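Local coordinates for protein aldo-keto Reductase, OXIDOREDUCTASE (Salmonella typhimurium, PDB 5T79) that probably reduces aldehydes with NADPH, as other aldo-keto reductases do, and was studied for converting 3-hydroxybutanal to 1,3-butanediol, at residues 15-18 / 23-26; 111-116 / 153-158; 194-197 / 203-206; 264-269 / 278-283. All coordinates share one frame; numbering follows the deposited sequence.

Interaction 1 of 4, residues 15-18 / 23-26; sequences YRRC and VKLP
The Tyr15 ring leans at a slant across Pro26, and the Arg17 guanidinium has Lys24 CG over one face, offset toward the rim. One side of the tyrosine does the touching. Tyr15 CD1 lies 3.7 Å from Pro26 CA. Tyr15 CE1 meets Pro26 CB at 3.9 Å. Arg17 starts with CG anti to its backbone N (chi1 -165°), then bends at chi3. This brings its NH2 to 3.9 Å from Lys24 CD. The two strands form a beta hairpin, which in aldo-keto reductases closes the N-terminal end of the barrel. Arg16 and Leu25 are an antiparallel hydrogen-bonded pair. Arg16 N donates a hydrogen bond to Leu25 O at 2.7 Å, and Leu25 N donates one to Arg16 O at 2.8 Å. Nearer the turn, Cys18 N reaches Val23 O at 2.9 Å. Tyr15 with Pro26 and Arg17 with Lys24 are non-hydrogen-bonded pairs, where the missing N-H of Pro26 costs no bond to the partner strand. One face of the hairpin carries Tyr15, Arg17, Lys24 and Pro26, the other Arg16 and Leu25. Leu25 packs on Ile191 of the barrel, beside Cys18. Polar ends find partners further off: Tyr15 OH bonds Gly56 O, Arg17 NH1 bonds Ser21 O, and Arg16 reaches Val291 O, Thr292 O and the carboxylate of Asp289. The like-charged Arg17 NH2 and Lys24 NZ come within 4.3 Å. Both residues are exposed, so solvent probably screens them. Cohesion between the two strands therefore rests on backbone bonds and apolar contact, not on charge pairing.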
loop_
_atom_site.group_PDB
_atom_site.type_symbol
_atom_site.label_atom_id
_atom_site.label_comp_id
_atom_site.label_asym_id
_atom_site.label_seq_id
_atom_site.Cartn_x
_atom_site.Cartn_y
_atom_site.Cartn_z
ATOM N N TYR A 15 8.388 13.313 -0.340
ATOM C CA TYR A 15 8.095 12.492 -1.524
ATOM C C TYR A 15 9.346 11.716 -1.832
ATOM O O TYR A 15 10.444 12.266 -1.774
ATOM C CB TYR A 15 7.590 13.357 -2.704
ATOM C CG TYR A 15 6.280 14.012 -2.323
ATOM C CD1 TYR A 15 5.077 13.304 -2.386
ATOM C CD2 TYR A 15 6.254 15.296 -1.788
ATOM C CE1 TYR A 15 3.880 13.869 -1.931
ATOM C CE2 TYR A 15 5.066 15.864 -1.326
ATOM C CZ TYR A 15 3.884 15.155 -1.410
ATOM O OH TYR A 15 2.737 15.735 -0.915
ATOM N N ARG A 16 9.195 10.426 -2.095
ATOM C CA ARG A 16 10.332 9.519 -2.244
ATOM C C ARG A 16 10.307 8.866 -3.605
ATOM O O ARG A 16 9.271 8.345 -4.016
ATOM C CB ARG A 16 10.280 8.471 -1.108
ATOM C CG ARG A 16 10.435 9.134 0.294
ATOM C CD ARG A 16 10.208 8.202 1.468
ATOM N NE ARG A 16 11.033 6.987 1.374
ATOM C CZ ARG A 16 12.276 6.875 1.816
ATOM N NH1 ARG A 16 12.892 7.919 2.358
ATOM N NH2 ARG A 16 12.933 5.732 1.680
ATOM N N ARG A 17 11.452 8.896 -4.315
ATOM C CA ARG A 17 11.497 8.315 -5.656
ATOM C C ARG A 17 11.278 6.806 -5.592
ATOM O O ARG A 17 11.909 6.118 -4.800
ATOM C CB ARG A 17 12.810 8.625 -6.372
ATOM C CG ARG A 17 12.671 8.318 -7.876
ATOM C CD ARG A 17 13.641 9.076 -8.702
ATOM N NE ARG A 17 13.463 10.521 -8.592
ATOM C CZ ARG A 17 12.832 11.276 -9.485
ATOM N NH1 ARG A 17 12.268 10.721 -10.555
ATOM N NH2 ARG A 17 12.772 12.592 -9.325
ATOM N N CYS A 18 10.391 6.318 -6.457
ATOM C CA CYS A 18 9.962 4.925 -6.544
ATOM C C CYS A 18 10.905 4.164 -7.482
ATOM O O CYS A 18 10.715 4.165 -8.697
ATOM C CB CYS A 18 8.508 4.881 -7.011
ATOM S SG CYS A 18 7.785 3.212 -7.082
ATOM N N VAL A 23 8.333 8.451 -10.904
ATOM C CA VAL A 23 7.298 8.572 -9.873
ATOM C C VAL A 23 7.883 8.768 -8.502
ATOM O O VAL A 23 8.689 7.952 -8.057
ATOM C CB VAL A 23 6.361 7.315 -9.865
ATOM C CG1 VAL A 23 5.303 7.391 -8.741
ATOM C CG2 VAL A 23 5.692 7.127 -11.220
ATOM N N LYS A 24 7.409 9.810 -7.804
ATOM C CA LYS A 24 7.739 10.069 -6.413
ATOM C C LYS A 24 6.486 9.795 -5.584
ATOM O O LYS A 24 5.423 10.351 -5.874
ATOM C CB LYS A 24 8.233 11.504 -6.229
ATOM C CG LYS A 24 9.661 11.710 -6.760
ATOM C CD LYS A 24 10.102 13.156 -6.574
ATOM C CE LYS A 24 11.329 13.301 -5.734
ATOM N NZ LYS A 24 11.775 14.717 -5.720
ATOM N N LEU A 25 6.573 8.868 -4.622
ATOM C CA LEU A 25 5.406 8.583 -3.785
ATOM C C LEU A 25 5.478 9.338 -2.468
ATOM O O LEU A 25 6.584 9.592 -1.997
ATOM C CB LEU A 25 5.314 7.068 -3.488
ATOM C CG LEU A 25 4.957 6.137 -4.672
ATOM C CD1 LEU A 25 4.928 4.703 -4.202
ATOM C CD2 LEU A 25 3.628 6.540 -5.329
ATOM N N PRO A 26 4.329 9.680 -1.818
ATOM C CA PRO A 26 4.429 10.258 -0.478
ATOM C C PRO A 26 5.030 9.197 0.437
ATOM O O PRO A 26 4.790 7.997 0.208
ATOM C CB PRO A 26 2.974 10.575 -0.117
ATOM C CG PRO A 26 2.151 9.542 -0.934
ATOM C CD PRO A 26 2.922 9.383 -2.202
#

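Interaction 2 of 4, residues 111-116 / 153-158; sequences GSRKYL and LDHLVR
Arg113 sets CG anti to its backbone N (chi1 172°) and runs extended as far as NE, while His155 likewise has CG anti to N, and the two torsions carry the guanidinium over the imidazole. The contact joins helices 113-127 and 146-158, neighbours on the outside of the TIM barrel. Arg113 NH2 sits over the centre of one His155 ring face, 3.7 Å from His155 ND1. The guanidinium and ring planes are 53° apart, so the groups do not stack flat. The two side chains meet at about a right angle. A positive group over the ring would probably disfavour protonation of the imidazole. His155 is a zinc ligand in a structure of this protein, but no zinc is bound to it here. Its ring also meets that of His159. Deeper in, Leu116 CD2 touches Leu153 CD2 at 3.9 Å. Leu156 CD1 lies 4.1 Å from Leu116 O. All three leucines also rest on Phe135 of strand 132-137, so they lie between the helix pair and the barrel strand. Arg113 N bonds Glu148 OE2, a further link between the helices. Ser112 is the N-cap of helix 113-127, its OG accepting from Tyr115 N at 3.0 Å. Asp154 OD1 bonds Thr187 OG1. Within helix 146-158, Arg158 NE forms a salt bridge with Asp154 OD1 at 2.9 Å, arriving on the syn side, 27° out of the carboxylate plane.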
loop_
_atom_site.group_PDB
_atom_site.type_symbol
_atom_site.label_atom_id
_atom_site.label_comp_id
_atom_site.label_asym_id
_atom_site.label_seq_id
_atom_site.Cartn_x
_atom_site.Cartn_y
_atom_site.Cartn_z
ATOM N N GLY A 111 -4.474 -15.415 -12.002
ATOM C CA GLY A 111 -3.734 -14.647 -12.978
ATOM C C GLY A 111 -3.934 -14.682 -14.475
ATOM O O GLY A 111 -3.035 -14.285 -15.189
ATOM N N SER A 112 -5.073 -15.156 -14.958
ATOM C CA SER A 112 -5.255 -15.227 -16.402
ATOM C C SER A 112 -5.375 -13.833 -17.025
ATOM O O SER A 112 -5.775 -12.868 -16.363
ATOM C CB SER A 112 -6.493 -16.039 -16.771
ATOM O OG SER A 112 -7.695 -15.423 -16.309
ATOM N N ARG A 113 -5.076 -13.756 -18.324
ATOM C CA ARG A 113 -5.258 -12.542 -19.116
ATOM C C ARG A 113 -6.746 -12.165 -19.096
ATOM O O ARG A 113 -7.085 -10.995 -18.927
ATOM C CB ARG A 113 -4.767 -12.801 -20.542
ATOM C CG ARG A 113 -5.080 -11.674 -21.540
ATOM C CD ARG A 113 -4.760 -12.150 -22.956
ATOM N NE ARG A 113 -4.877 -11.082 -23.960
ATOM C CZ ARG A 113 -3.955 -10.140 -24.170
ATOM N NH1 ARG A 113 -2.841 -10.118 -23.450
ATOM N NH2 ARG A 113 -4.136 -9.223 -25.115
ATOM N N LYS A 114 -7.627 -13.173 -19.173
ATOM C CA LYS A 114 -9.086 -12.976 -19.121
ATOM C C LYS A 114 -9.463 -12.255 -17.822
ATOM O O LYS A 114 -10.159 -11.244 -17.859
ATOM C CB LYS A 114 -9.798 -14.353 -19.242
ATOM C CG LYS A 114 -11.187 -14.481 -18.595
ATOM C CD LYS A 114 -12.268 -13.873 -19.443
ATOM C CE LYS A 114 -13.673 -14.367 -19.091
ATOM N NZ LYS A 114 -14.661 -13.712 -19.997
ATOM N N TYR A 115 -9.000 -12.761 -16.673
ATOM C CA TYR A 115 -9.369 -12.143 -15.403
ATOM C C TYR A 115 -8.804 -10.730 -15.279
ATOM O O TYR A 115 -9.565 -9.829 -14.906
ATOM C CB TYR A 115 -8.940 -13.022 -14.216
ATOM C CG TYR A 115 -9.075 -12.407 -12.835
ATOM C CD1 TYR A 115 -10.264 -11.784 -12.431
ATOM C CD2 TYR A 115 -8.070 -12.555 -11.894
ATOM C CE1 TYR A 115 -10.388 -11.227 -11.147
ATOM C CE2 TYR A 115 -8.206 -12.062 -10.599
ATOM C CZ TYR A 115 -9.364 -11.399 -10.228
ATOM O OH TYR A 115 -9.412 -10.867 -8.964
ATOM N N LEU A 116 -7.503 -10.529 -15.560
ATOM C CA LEU A 116 -6.883 -9.193 -15.399
ATOM C C LEU A 116 -7.555 -8.126 -16.284
ATOM O O LEU A 116 -7.855 -7.030 -15.793
ATOM C CB LEU A 116 -5.370 -9.245 -15.673
ATOM C CG LEU A 116 -4.482 -9.445 -14.415
ATOM C CD1 LEU A 116 -4.827 -10.721 -13.660
ATOM C CD2 LEU A 116 -2.976 -9.495 -14.790
ATOM N N LEU A 153 -0.477 -7.371 -18.249
ATOM C CA LEU A 153 -0.079 -6.075 -17.661
ATOM C C LEU A 153 0.487 -5.144 -18.748
ATOM O O LEU A 153 0.085 -3.984 -18.833
ATOM C CB LEU A 153 0.963 -6.271 -16.531
ATOM C CG LEU A 153 0.463 -7.041 -15.283
ATOM C CD1 LEU A 153 1.590 -7.144 -14.254
ATOM C CD2 LEU A 153 -0.773 -6.329 -14.626
ATOM N N ASP A 154 1.434 -5.648 -19.560
ATOM C CA ASP A 154 2.034 -4.909 -20.683
ATOM C C ASP A 154 0.919 -4.417 -21.650
ATOM O O ASP A 154 0.910 -3.257 -22.052
ATOM C CB ASP A 154 3.015 -5.847 -21.431
ATOM C CG ASP A 154 3.589 -5.237 -22.695
ATOM O OD1 ASP A 154 4.380 -4.284 -22.584
ATOM O OD2 ASP A 154 3.256 -5.730 -23.797
ATOM N N HIS A 155 -0.042 -5.301 -21.985
ATOM C CA HIS A 155 -1.160 -4.929 -22.868
ATOM C C HIS A 155 -1.989 -3.760 -22.303
ATOM O O HIS A 155 -2.329 -2.841 -23.050
ATOM C CB HIS A 155 -2.081 -6.149 -23.088
ATOM C CG HIS A 155 -3.304 -5.846 -23.887
ATOM N ND1 HIS A 155 -3.247 -5.681 -25.255
ATOM C CD2 HIS A 155 -4.585 -5.699 -23.475
ATOM C CE1 HIS A 155 -4.493 -5.447 -25.635
ATOM N NE2 HIS A 155 -5.333 -5.461 -24.595
ATOM N N LEU A 156 -2.313 -3.801 -20.999
ATOM C CA LEU A 156 -3.171 -2.796 -20.346
ATOM C C LEU A 156 -2.451 -1.444 -20.275
ATOM O O LEU A 156 -3.091 -0.396 -20.427
ATOM C CB LEU A 156 -3.604 -3.292 -18.953
ATOM C CG LEU A 156 -4.604 -4.507 -19.010
ATOM C CD1 LEU A 156 -4.714 -5.203 -17.638
ATOM C CD2 LEU A 156 -6.022 -4.078 -19.543
ATOM N N VAL A 157 -1.104 -1.469 -20.204
ATOM C CA VAL A 157 -0.355 -0.194 -20.250
ATOM C C VAL A 157 -0.340 0.331 -21.697
ATOM O O VAL A 157 -0.640 1.511 -21.927
ATOM C CB VAL A 157 1.075 -0.380 -19.672
ATOM C CG1 VAL A 157 1.992 0.806 -20.015
ATOM C CG2 VAL A 157 0.993 -0.528 -18.163
ATOM N N ARG A 158 0.011 -0.541 -22.674
ATOM C CA ARG A 158 0.076 -0.099 -24.084
ATOM C C ARG A 158 -1.274 0.424 -24.586
ATOM O O ARG A 158 -1.297 1.357 -25.384
ATOM C CB ARG A 158 0.628 -1.204 -25.001
ATOM C CG ARG A 158 2.120 -1.430 -24.689
ATOM C CD ARG A 158 2.756 -2.538 -25.491
ATOM N NE ARG A 158 4.117 -2.766 -25.009
ATOM C CZ ARG A 158 5.184 -2.078 -25.403
ATOM N NH1 ARG A 158 5.068 -1.121 -26.321
ATOM N NH2 ARG A 158 6.377 -2.351 -24.898
#

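Interaction 3 of 4, residues 194-197 / 203-206; sequences PKYS and VEDG
Tyr196 and Val203 face each other across one loop of the TIM barrel, neither segment being regular helix or strand, with their CA atoms 6.9 Å apart. A water joins the backbones: it donates to Lys195 O at 2.8 Å and accepts from Val203 N at 3.1 Å. With Val203 CG1 anti to the carbonyl carbon (chi1 -59°), CG2 falls between the backbone N and the carbonyl carbon. From there CG2 makes a CH-pi contact, 3.6 Å from the Tyr196 ring centroid and 12° off the normal. Val203 CG1 packs tightly on Pro194 CB at 3.5 Å. Tyr196 OH donates to Glu204 OE2 at 2.6 Å, and OE2 accepts on its anti lone pair. OE2 lies at the ring edge, in its plane, and the carboxylate plane is turned 81° from the ring. Arg287 braces this bond, since NH1 pairs with OE2 and NH2 bonds Tyr196 OH. Arg201 takes OE1. These charges probably keep the carboxylate ionised. The end of Lys195 leads away, near NADPH-binding Asn169. The loop runs from strand 191-193 to helix 207-214, whose Leu207 and Leu208 touch Pro194 and Val203, while Val285 of helix 277-285 packs on Tyr196.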
loop_
_atom_site.group_PDB
_atom_site.type_symbol
_atom_site.label_atom_id
_atom_site.label_comp_id
_atom_site.label_asym_id
_atom_site.label_seq_id
_atom_site.Cartn_x
_atom_site.Cartn_y
_atom_site.Cartn_z
ATOM N N PRO A 194 4.925 -5.590 -0.905
ATOM C CA PRO A 194 4.997 -6.722 0.028
ATOM C C PRO A 194 4.443 -6.377 1.408
ATOM O O PRO A 194 4.423 -5.200 1.807
ATOM C CB PRO A 194 6.510 -6.932 0.171
ATOM C CG PRO A 194 7.099 -5.496 0.073
ATOM C CD PRO A 194 6.054 -4.657 -0.704
ATOM N N LYS A 195 4.102 -7.414 2.194
ATOM C CA LYS A 195 3.764 -7.204 3.599
ATOM C C LYS A 195 5.082 -6.972 4.340
ATOM O O LYS A 195 6.014 -7.764 4.156
ATOM C CB LYS A 195 3.022 -8.437 4.157
ATOM C CG LYS A 195 2.497 -8.253 5.563
ATOM C CD LYS A 195 1.747 -9.521 6.001
ATOM C CE LYS A 195 0.251 -9.308 5.999
ATOM N NZ LYS A 195 -0.495 -10.587 6.174
ATOM N N TYR A 196 5.200 -5.863 5.117
ATOM C CA TYR A 196 6.438 -5.562 5.855
ATOM C C TYR A 196 6.150 -4.737 7.090
ATOM O O TYR A 196 5.525 -3.679 7.007
ATOM C CB TYR A 196 7.466 -4.833 4.954
ATOM C CG TYR A 196 8.819 -4.502 5.582
ATOM C CD1 TYR A 196 9.431 -5.373 6.486
ATOM C CD2 TYR A 196 9.544 -3.390 5.164
ATOM C CE1 TYR A 196 10.726 -5.130 6.970
ATOM C CE2 TYR A 196 10.815 -3.117 5.667
ATOM C CZ TYR A 196 11.407 -3.993 6.560
ATOM O OH TYR A 196 12.673 -3.714 7.013
ATOM N N SER A 197 6.621 -5.231 8.243
ATOM C CA SER A 197 6.493 -4.558 9.551
ATOM C C SER A 197 7.503 -5.128 10.509
ATOM O O SER A 197 8.186 -6.083 10.156
ATOM C CB SER A 197 5.086 -4.753 10.128
ATOM O OG SER A 197 4.921 -6.077 10.627
ATOM N N VAL A 203 10.944 -9.657 3.706
ATOM C CA VAL A 203 11.546 -8.880 2.587
ATOM C C VAL A 203 13.037 -8.633 2.829
ATOM O O VAL A 203 13.750 -8.344 1.874
ATOM C CB VAL A 203 10.835 -7.536 2.292
ATOM C CG1 VAL A 203 9.382 -7.748 1.929
ATOM C CG2 VAL A 203 10.959 -6.554 3.460
ATOM N N GLU A 204 13.499 -8.710 4.111
ATOM C CA GLU A 204 14.913 -8.498 4.446
ATOM C C GLU A 204 15.769 -9.713 4.090
ATOM O O GLU A 204 16.997 -9.640 4.230
ATOM C CB GLU A 204 15.090 -8.152 5.932
ATOM C CG GLU A 204 14.358 -6.890 6.370
ATOM C CD GLU A 204 14.548 -6.588 7.845
ATOM O OE1 GLU A 204 15.260 -7.358 8.525
ATOM O OE2 GLU A 204 13.923 -5.628 8.339
ATOM N N ASP A 205 15.152 -10.806 3.577
ATOM C CA ASP A 205 15.896 -12.010 3.188
ATOM C C ASP A 205 16.289 -12.021 1.700
ATOM O O ASP A 205 16.676 -13.068 1.186
ATOM C CB ASP A 205 15.107 -13.295 3.517
ATOM C CG ASP A 205 14.744 -13.491 4.984
ATOM O OD1 ASP A 205 15.449 -12.935 5.853
ATOM O OD2 ASP A 205 13.763 -14.212 5.260
ATOM N N GLY A 206 16.232 -10.878 1.032
ATOM C CA GLY A 206 16.611 -10.820 -0.376
ATOM C C GLY A 206 15.775 -9.922 -1.255
ATOM O O GLY A 206 16.297 -9.347 -2.214
HETATM O O HOH W 1 8.536 -8.340 5.091
#

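Interaction 4 of 4, residues 264-269 / 278-283; sequences RRLNEL and SQMALA
Met280 reaches across to Leu266 and Leu269, and its thioether carries the whole contact. The terminal methyl CE lies 3.5 Å from Leu266 O, a backbone oxygen of the facing helix. The same methyl is 4.1 Å from Leu266 CD2. The sulfur SD meets Leu269 CG at 3.9 Å. Met280 crosses both leucines at about a right angle, the methyl meeting Leu266 and the sulfur Leu269. Its torsions explain the reach. CG is anti to the backbone N, the next bond is extended, and a bend at chi3 (79°) turns CE aside to Leu266. The two leucines are three residues apart and so share one side of helix 257-272. A second shell surrounds them. Ile327 of helix 318-329 touches Leu266, and Ile324 touches Leu269. Leu277, at the start of helix 277-285, also packs on Leu266, and Gln275 meets Met280. Beyond the methionine, helix 277-285 is fixed on other sides. Leu282 packs on Val294 and Ile296 of strand 293-296. Gln279 NE2 bonds the backbone O of Asp306, an NADPH-binding residue, and Ser278 touches the cofactor itself. The contact thus joins outer helices of the TIM barrel near the cofactor pocket. It is buried and mostly apolar, apart from the methyl against Leu266 O, so it probably rests on dispersion and the exclusion of water.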
loop_
_atom_site.group_PDB
_atom_site.type_symbol
_atom_site.label_atom_id
_atom_site.label_comp_id
_atom_site.label_asym_id
_atom_site.label_seq_id
_atom_site.Cartn_x
_atom_site.Cartn_y
_atom_site.Cartn_z
ATOM N N ARG A 264 4.120 -4.397 24.087
ATOM C CA ARG A 264 4.320 -3.645 25.329
ATOM C C ARG A 264 5.744 -3.096 25.427
ATOM O O ARG A 264 5.922 -1.925 25.769
ATOM C CB ARG A 264 4.009 -4.534 26.555
ATOM C CG ARG A 264 2.518 -4.813 26.741
ATOM C CD ARG A 264 2.241 -5.655 27.975
ATOM N NE ARG A 264 0.820 -5.646 28.326
ATOM C CZ ARG A 264 0.081 -6.735 28.510
ATOM N NH1 ARG A 264 0.618 -7.943 28.373
ATOM N NH2 ARG A 264 -1.201 -6.626 28.830
ATOM N N ARG A 265 6.751 -3.930 25.119
ATOM C CA ARG A 265 8.167 -3.543 25.221
ATOM C C ARG A 265 8.547 -2.569 24.121
ATOM O O ARG A 265 9.313 -1.650 24.381
ATOM C CB ARG A 265 9.089 -4.770 25.184
ATOM C CG ARG A 265 8.942 -5.700 26.392
ATOM C CD ARG A 265 9.880 -6.879 26.258
ATOM N NE ARG A 265 9.880 -7.733 27.446
ATOM C CZ ARG A 265 10.736 -8.732 27.650
ATOM N NH1 ARG A 265 11.673 -9.008 26.750
ATOM N NH2 ARG A 265 10.669 -9.453 28.760
ATOM N N LEU A 266 8.001 -2.748 22.897
ATOM C CA LEU A 266 8.262 -1.823 21.800
ATOM C C LEU A 266 7.648 -0.456 22.117
ATOM O O LEU A 266 8.263 0.566 21.823
ATOM C CB LEU A 266 7.714 -2.380 20.461
ATOM C CG LEU A 266 8.490 -3.556 19.857
ATOM C CD1 LEU A 266 7.668 -4.244 18.771
ATOM C CD2 LEU A 266 9.856 -3.117 19.318
ATOM N N ASN A 267 6.449 -0.436 22.754
ATOM C CA ASN A 267 5.788 0.819 23.146
ATOM C C ASN A 267 6.631 1.594 24.193
ATOM O O ASN A 267 6.640 2.827 24.178
ATOM C CB ASN A 267 4.387 0.540 23.685
ATOM C CG ASN A 267 3.578 1.789 23.919
ATOM O OD1 ASN A 267 3.523 2.701 23.078
ATOM N ND2 ASN A 267 2.951 1.864 25.083
ATOM N N GLU A 268 7.337 0.883 25.097
ATOM C CA GLU A 268 8.195 1.556 26.092
ATOM C C GLU A 268 9.379 2.249 25.391
ATOM O O GLU A 268 9.764 3.359 25.784
ATOM C CB GLU A 268 8.685 0.575 27.153
ATOM C CG GLU A 268 7.557 0.169 28.084
ATOM C CD GLU A 268 7.866 -0.934 29.067
ATOM O OE1 GLU A 268 9.027 -1.397 29.119
ATOM O OE2 GLU A 268 6.943 -1.313 29.816
ATOM N N LEU A 269 9.928 1.612 24.342
ATOM C CA LEU A 269 11.011 2.195 23.539
ATOM C C LEU A 269 10.466 3.409 22.775
ATOM O O LEU A 269 11.138 4.437 22.736
ATOM C CB LEU A 269 11.660 1.163 22.583
ATOM C CG LEU A 269 12.656 1.666 21.489
ATOM C CD1 LEU A 269 13.778 2.504 22.051
ATOM C CD2 LEU A 269 13.254 0.517 20.745
ATOM N N SER A 278 2.757 3.375 17.101
ATOM C CA SER A 278 2.392 3.381 15.680
ATOM C C SER A 278 3.394 4.196 14.866
ATOM O O SER A 278 3.841 3.764 13.798
ATOM C CB SER A 278 0.981 3.945 15.501
ATOM O OG SER A 278 0.911 5.300 15.920
ATOM N N GLN A 279 3.799 5.358 15.408
ATOM C CA GLN A 279 4.740 6.262 14.739
ATOM C C GLN A 279 6.122 5.626 14.633
ATOM O O GLN A 279 6.726 5.678 13.571
ATOM C CB GLN A 279 4.792 7.589 15.476
ATOM C CG GLN A 279 3.458 8.324 15.379
ATOM C CD GLN A 279 3.440 9.572 16.222
ATOM O OE1 GLN A 279 3.845 9.576 17.399
ATOM N NE2 GLN A 279 2.948 10.651 15.642
ATOM N N MET A 280 6.594 4.980 15.705
ATOM C CA MET A 280 7.879 4.291 15.658
ATOM C C MET A 280 7.838 3.119 14.667
ATOM O O MET A 280 8.812 2.903 13.958
ATOM C CB MET A 280 8.287 3.784 17.045
ATOM C CG MET A 280 9.723 3.301 17.073
ATOM S SD MET A 280 10.233 2.587 18.642
ATOM C CE MET A 280 9.507 0.914 18.554
ATOM N N ALA A 281 6.725 2.365 14.627
ATOM C CA ALA A 281 6.601 1.197 13.762
ATOM C C ALA A 281 6.662 1.595 12.278
ATOM O O ALA A 281 7.331 0.913 11.496
ATOM C CB ALA A 281 5.316 0.434 14.079
ATOM N N LEU A 282 6.027 2.725 11.902
ATOM C CA LEU A 282 6.067 3.234 10.515
ATOM C C LEU A 282 7.463 3.729 10.159
ATOM O O LEU A 282 7.984 3.432 9.082
ATOM C CB LEU A 282 5.048 4.385 10.309
ATOM C CG LEU A 282 3.585 4.073 10.571
ATOM C CD1 LEU A 282 2.728 5.300 10.299
ATOM C CD2 LEU A 282 3.093 2.884 9.699
ATOM N N ALA A 283 8.071 4.495 11.076
ATOM C CA ALA A 283 9.423 5.026 10.922
ATOM C C ALA A 283 10.419 3.891 10.693
ATOM O O ALA A 283 11.307 4.007 9.849
ATOM C CB ALA A 283 9.800 5.784 12.188
#

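In the fold
The four contacts follow one another along the chain without touching. Interaction 1 is the N-terminal hairpin, and its second strand continues into the barrel sheet. Interaction 2 joins two outer helices on one side. Interaction 4 lies on the opposite side of the chain's centre, with about 40 Å between the two contact centres. Interaction 3 is closer to interaction 4, at about 18 Å between centres, and helix 277-285, which carries one side of interaction 4, also packs on Tyr196. Ile191 of strand 191-193 packs on the hairpin, and the strand leads into interaction 3. Interactions 3 and 4 lie close to the NADPH pocket; the side chains of 1 and 2 are more than 10 Å from the cofactor.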